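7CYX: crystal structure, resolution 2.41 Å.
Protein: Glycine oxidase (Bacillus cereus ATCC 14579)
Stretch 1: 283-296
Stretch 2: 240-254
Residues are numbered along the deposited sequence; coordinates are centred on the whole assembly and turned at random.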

# COMPACT_ATOMS: atom_id res chain seq x y z
N SER A 283 27.98 7.01 -6.33
CA SER A 283 28.01 6.64 -7.72
C SER A 283 26.59 6.67 -8.30
O SER A 283 26.34 7.23 -9.38
CB SER A 283 28.68 5.30 -7.87
OG SER A 283 28.77 4.93 -9.23
N ILE A 284 25.62 6.14 -7.54
CA ILE A 284 24.25 6.03 -8.02
C ILE A 284 23.63 7.41 -8.18
O ILE A 284 22.97 7.69 -9.18
CB ILE A 284 23.38 5.18 -7.09
CG1 ILE A 284 23.72 3.70 -7.22
CG2 ILE A 284 21.91 5.47 -7.34
CD1 ILE A 284 23.12 2.84 -6.12
N LEU A 285 23.81 8.24 -7.16
CA LEU A 285 23.18 9.53 -7.15
C LEU A 285 23.81 10.45 -8.22
O LEU A 285 23.09 11.22 -8.87
CB LEU A 285 23.25 10.12 -5.74
CG LEU A 285 22.08 9.78 -4.81
CD1 LEU A 285 22.31 10.32 -3.41
CD2 LEU A 285 20.76 10.32 -5.35
N GLU A 286 25.12 10.39 -8.41
CA GLU A 286 25.77 11.27 -9.37
C GLU A 286 25.27 10.92 -10.79
O GLU A 286 25.13 11.81 -11.65
CB GLU A 286 27.30 11.16 -9.28
CG GLU A 286 27.89 11.80 -8.03
CD GLU A 286 28.10 13.31 -8.04
OE1 GLU A 286 27.70 13.98 -9.04
OE2 GLU A 286 28.65 13.82 -7.04
N ARG A 287 25.05 9.63 -11.03
CA ARG A 287 24.57 9.18 -12.32
C ARG A 287 23.14 9.70 -12.50
O ARG A 287 22.75 10.10 -13.61
CB ARG A 287 24.67 7.66 -12.46
CG ARG A 287 24.49 7.18 -13.89
CD ARG A 287 24.82 5.70 -14.06
NE ARG A 287 24.52 5.15 -15.38
CZ ARG A 287 24.69 3.87 -15.70
NH1 ARG A 287 25.18 3.02 -14.80
NH2 ARG A 287 24.32 3.43 -16.89
N ALA A 288 22.37 9.74 -11.40
CA ALA A 288 20.96 10.12 -11.49
C ALA A 288 20.84 11.62 -11.79
O ALA A 288 19.86 12.04 -12.43
CB ALA A 288 20.23 9.78 -10.23
N TYR A 289 21.83 12.40 -11.33
CA TYR A 289 21.82 13.83 -11.47
C TYR A 289 21.96 14.20 -12.96
O TYR A 289 21.36 15.17 -13.40
CB TYR A 289 22.91 14.50 -10.63
CG TYR A 289 22.86 14.33 -9.12
CD1 TYR A 289 21.69 14.00 -8.45
CD2 TYR A 289 23.99 14.59 -8.35
CE1 TYR A 289 21.65 13.87 -7.07
CE2 TYR A 289 23.96 14.48 -6.97
CZ TYR A 289 22.79 14.12 -6.32
OH TYR A 289 22.74 13.99 -4.95
N THR A 290 22.74 13.42 -13.72
CA THR A 290 22.95 13.70 -15.15
C THR A 290 21.67 13.43 -15.97
O THR A 290 21.55 13.94 -17.08
CB THR A 290 24.08 12.87 -15.76
OG1 THR A 290 23.55 11.56 -15.92
CG2 THR A 290 25.36 12.81 -14.95
N ILE A 291 20.75 12.60 -15.45
CA ILE A 291 19.50 12.24 -16.11
C ILE A 291 18.39 13.21 -15.67
O ILE A 291 17.51 13.57 -16.48
CB ILE A 291 19.09 10.79 -15.81
CG1 ILE A 291 19.88 9.77 -16.64
CG2 ILE A 291 17.60 10.58 -16.01
CD1 ILE A 291 21.32 9.61 -16.26
N LEU A 292 18.42 13.61 -14.40
CA LEU A 292 17.28 14.23 -13.72
C LEU A 292 17.80 15.09 -12.58
O LEU A 292 17.74 14.68 -11.42
CB LEU A 292 16.34 13.12 -13.21
CG LEU A 292 14.86 13.46 -13.15
CD1 LEU A 292 14.07 12.39 -12.40
CD2 LEU A 292 14.64 14.81 -12.52
N PRO A 293 18.31 16.30 -12.89
CA PRO A 293 18.99 17.14 -11.92
C PRO A 293 18.17 17.55 -10.69
O PRO A 293 18.71 17.68 -9.60
CB PRO A 293 19.35 18.40 -12.71
CG PRO A 293 19.35 17.96 -14.16
CD PRO A 293 18.29 16.88 -14.24
N ALA A 294 16.86 17.74 -10.85
CA ALA A 294 16.04 18.15 -9.72
C ALA A 294 16.15 17.16 -8.55
O ALA A 294 15.70 17.49 -7.46
CB ALA A 294 14.60 18.31 -10.13
N LEU A 295 16.72 15.96 -8.76
CA LEU A 295 16.82 14.97 -7.68
C LEU A 295 17.81 15.46 -6.60
O LEU A 295 17.85 14.90 -5.52
CB LEU A 295 17.24 13.61 -8.22
CG LEU A 295 16.13 12.76 -8.84
CD1 LEU A 295 16.71 11.58 -9.60
CD2 LEU A 295 15.14 12.28 -7.79
N LYS A 296 18.58 16.51 -6.92
CA LYS A 296 19.53 17.11 -6.00
C LYS A 296 18.81 17.66 -4.77
O LYS A 296 19.34 17.52 -3.68
CB LYS A 296 20.32 18.21 -6.70
CG LYS A 296 21.41 17.72 -7.65
CD LYS A 296 21.94 18.81 -8.56
CE LYS A 296 23.35 18.54 -9.06
NZ LYS A 296 23.59 19.19 -10.37
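Stretch 2, residues 240-254: QLLKAPIFQERFYIT

How does stretch 2 begin its path across stretch 1? It starts as an irregular segment; after Gln-240, which is out of reach, contact begins at Leu-241. The CA-to-CB bond of Leu-241 points toward stretch 1, and its side chain packs on Ala-294 and Leu-295 of the 3-10 segment. Leu-241 CD2 lies 3.7 Å from Ala-294 CB, and Leu-241 CD1 lies 4.0 Å from Leu-295 CD2. Next along the chain, Leu-242 CG meets Leu-292 CD1 at 4.0 Å. From Lys-243 to Pro-245 the chain is out of reach of stretch 1.

What does the first strand bring to the helix? Residues 246-248 are extended and run at 114° to helix 283-291, with axes 11.1 Å apart at closest approach. Alternation of side chains turns Ile-246 and Gln-248 toward stretch 1 and leaves Phe-247 out of reach. Ile-246 CD1 packs 3.9 Å from Ile-291 CG2, while Gln-248 OE1 accepts a weak hydrogen bond from Arg-287 NE at 3.5 Å.

How does the chain reverse? A type I' turn from Gln-248 to Phe-251 folds it back, with Glu-249 and Arg-250 at positive phi, and backbone hydrogen bonds pair Gln-248 with Phe-251 and Ile-246 with Ile-253. The second strand, 251-254, crosses the helix at -70°, with a closest axial approach of 9.7 Å.

Where does this returning strand press most closely? Phe-251 extends its chi1 t side chain to the helix, its CZ 3.3 Å from Ile-284 O, which lies at the ring edge. Arg-287 CD sits over one ring face, 3.9 Å from the centroid of Phe-251, so the aliphatic part of the arginine makes a CH-pi contact. After Tyr-252, which is out of reach, Ile-253 sends CD1 into an apolar pocket, 3.7 Å from Ile-291 CG2, 3.9 Å from Leu-295 CD1 and 4.0 Å from Leu-292 CB. Thr-254 is again out of reach.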

# COMPACT_ATOMS: atom_id res chain seq x y z
N GLN A 240 6.17 16.60 -9.47
CA GLN A 240 5.84 15.56 -10.43
C GLN A 240 7.05 15.30 -11.33
O GLN A 240 7.08 15.72 -12.48
CB GLN A 240 4.64 15.99 -11.27
CG GLN A 240 3.29 15.53 -10.74
CD GLN A 240 2.54 14.73 -11.78
OE1 GLN A 240 2.34 15.16 -12.92
NE2 GLN A 240 2.13 13.53 -11.41
N LEU A 241 8.06 14.62 -10.80
CA LEU A 241 9.41 14.63 -11.40
C LEU A 241 9.49 13.74 -12.64
O LEU A 241 10.18 14.07 -13.58
CB LEU A 241 10.45 14.22 -10.35
CG LEU A 241 10.98 15.34 -9.44
CD1 LEU A 241 12.14 14.84 -8.60
CD2 LEU A 241 11.39 16.57 -10.24
N LEU A 242 8.83 12.57 -12.58
CA LEU A 242 8.71 11.58 -13.64
C LEU A 242 7.30 11.02 -13.57
O LEU A 242 6.83 10.74 -12.47
CB LEU A 242 9.67 10.41 -13.41
CG LEU A 242 11.02 10.44 -14.11
CD1 LEU A 242 11.76 9.14 -13.83
CD2 LEU A 242 10.86 10.65 -15.61
N LYS A 243 6.68 10.82 -14.73
CA LYS A 243 5.40 10.14 -14.86
C LYS A 243 5.68 8.63 -15.01
O LYS A 243 5.00 7.80 -14.44
CB LYS A 243 4.64 10.70 -16.08
CG LYS A 243 3.19 11.13 -15.84
CD LYS A 243 2.47 11.64 -17.10
CE LYS A 243 1.71 10.56 -17.86
NZ LYS A 243 0.36 10.30 -17.30
N ALA A 244 6.69 8.31 -15.83
CA ALA A 244 7.03 6.94 -16.20
C ALA A 244 8.49 6.65 -15.86
O ALA A 244 9.33 7.55 -15.84
CB ALA A 244 6.78 6.74 -17.67
N PRO A 245 8.86 5.38 -15.67
CA PRO A 245 10.25 5.04 -15.37
C PRO A 245 11.17 5.39 -16.54
O PRO A 245 10.74 5.39 -17.69
CB PRO A 245 10.22 3.52 -15.15
CG PRO A 245 8.75 3.18 -14.96
CD PRO A 245 8.01 4.19 -15.81
N ILE A 246 12.42 5.70 -16.25
CA ILE A 246 13.40 5.91 -17.34
C ILE A 246 14.48 4.84 -17.15
O ILE A 246 14.74 4.47 -16.03
CB ILE A 246 13.98 7.33 -17.40
CG1 ILE A 246 14.88 7.61 -16.20
CG2 ILE A 246 12.89 8.36 -17.56
CD1 ILE A 246 16.21 6.93 -16.28
N PHE A 247 15.03 4.37 -18.25
CA PHE A 247 16.04 3.29 -18.22
C PHE A 247 17.27 3.77 -18.97
O PHE A 247 17.13 4.55 -19.89
CB PHE A 247 15.44 2.08 -18.93
CG PHE A 247 15.93 0.75 -18.45
CD1 PHE A 247 15.49 0.21 -17.27
CD2 PHE A 247 16.82 0.01 -19.22
CE1 PHE A 247 15.93 -1.02 -16.83
CE2 PHE A 247 17.27 -1.22 -18.78
CZ PHE A 247 16.82 -1.73 -17.59
N GLN A 248 18.44 3.30 -18.55
CA GLN A 248 19.69 3.67 -19.23
C GLN A 248 20.73 2.58 -18.97
O GLN A 248 21.34 2.63 -17.91
CB GLN A 248 20.20 5.02 -18.75
CG GLN A 248 21.29 5.60 -19.64
CD GLN A 248 22.04 6.71 -18.95
OE1 GLN A 248 22.56 6.55 -17.86
NE2 GLN A 248 22.11 7.86 -19.61
N GLU A 249 20.86 1.63 -19.90
CA GLU A 249 21.87 0.55 -19.82
C GLU A 249 21.81 -0.12 -18.44
O GLU A 249 22.85 -0.13 -17.76
CB GLU A 249 23.26 1.15 -20.02
CG GLU A 249 23.67 1.30 -21.47
CD GLU A 249 25.16 1.10 -21.65
OE1 GLU A 249 25.55 0.01 -22.07
OE2 GLU A 249 25.91 2.03 -21.33
N ARG A 250 20.61 -0.55 -18.05
CA ARG A 250 20.25 -1.23 -16.77
C ARG A 250 19.99 -0.24 -15.63
O ARG A 250 19.20 -0.57 -14.76
CB ARG A 250 21.12 -2.43 -16.40
CG ARG A 250 21.16 -3.53 -17.45
CD ARG A 250 22.37 -4.42 -17.28
NE ARG A 250 22.18 -5.80 -17.67
CZ ARG A 250 22.75 -6.83 -17.08
NH1 ARG A 250 23.53 -6.64 -16.03
NH2 ARG A 250 22.54 -8.06 -17.51
N PHE A 251 20.60 0.94 -15.64
CA PHE A 251 20.36 1.94 -14.57
C PHE A 251 18.95 2.49 -14.72
O PHE A 251 18.49 2.75 -15.83
CB PHE A 251 21.42 3.04 -14.64
CG PHE A 251 21.40 4.00 -13.49
CD1 PHE A 251 22.09 3.72 -12.33
CD2 PHE A 251 20.73 5.20 -13.57
CE1 PHE A 251 22.08 4.61 -11.27
CE2 PHE A 251 20.73 6.09 -12.52
CZ PHE A 251 21.40 5.79 -11.37
N TYR A 252 18.26 2.69 -13.60
CA TYR A 252 16.87 3.17 -13.73
C TYR A 252 16.50 4.15 -12.63
O TYR A 252 17.05 4.13 -11.55
CB TYR A 252 15.92 1.99 -13.61
CG TYR A 252 16.13 1.19 -12.36
CD1 TYR A 252 15.59 1.59 -11.16
CD2 TYR A 252 16.90 0.04 -12.37
CE1 TYR A 252 15.79 0.88 -10.00
CE2 TYR A 252 17.11 -0.69 -11.22
CZ TYR A 252 16.56 -0.27 -10.03
OH TYR A 252 16.76 -0.98 -8.90
N ILE A 253 15.56 5.01 -12.99
CA ILE A 253 14.91 5.96 -12.06
C ILE A 253 13.44 5.61 -12.21
O ILE A 253 12.96 5.61 -13.32
CB ILE A 253 15.17 7.42 -12.44
CG1 ILE A 253 16.67 7.71 -12.58
CG2 ILE A 253 14.52 8.34 -11.44
CD1 ILE A 253 16.99 9.17 -12.64
N THR A 254 12.77 5.26 -11.13
CA THR A 254 11.36 4.90 -11.31
C THR A 254 10.50 5.59 -10.28
O THR A 254 10.89 5.63 -9.13
CB THR A 254 11.13 3.41 -11.05
OG1 THR A 254 11.78 2.75 -12.12
CG2 THR A 254 9.68 3.03 -11.08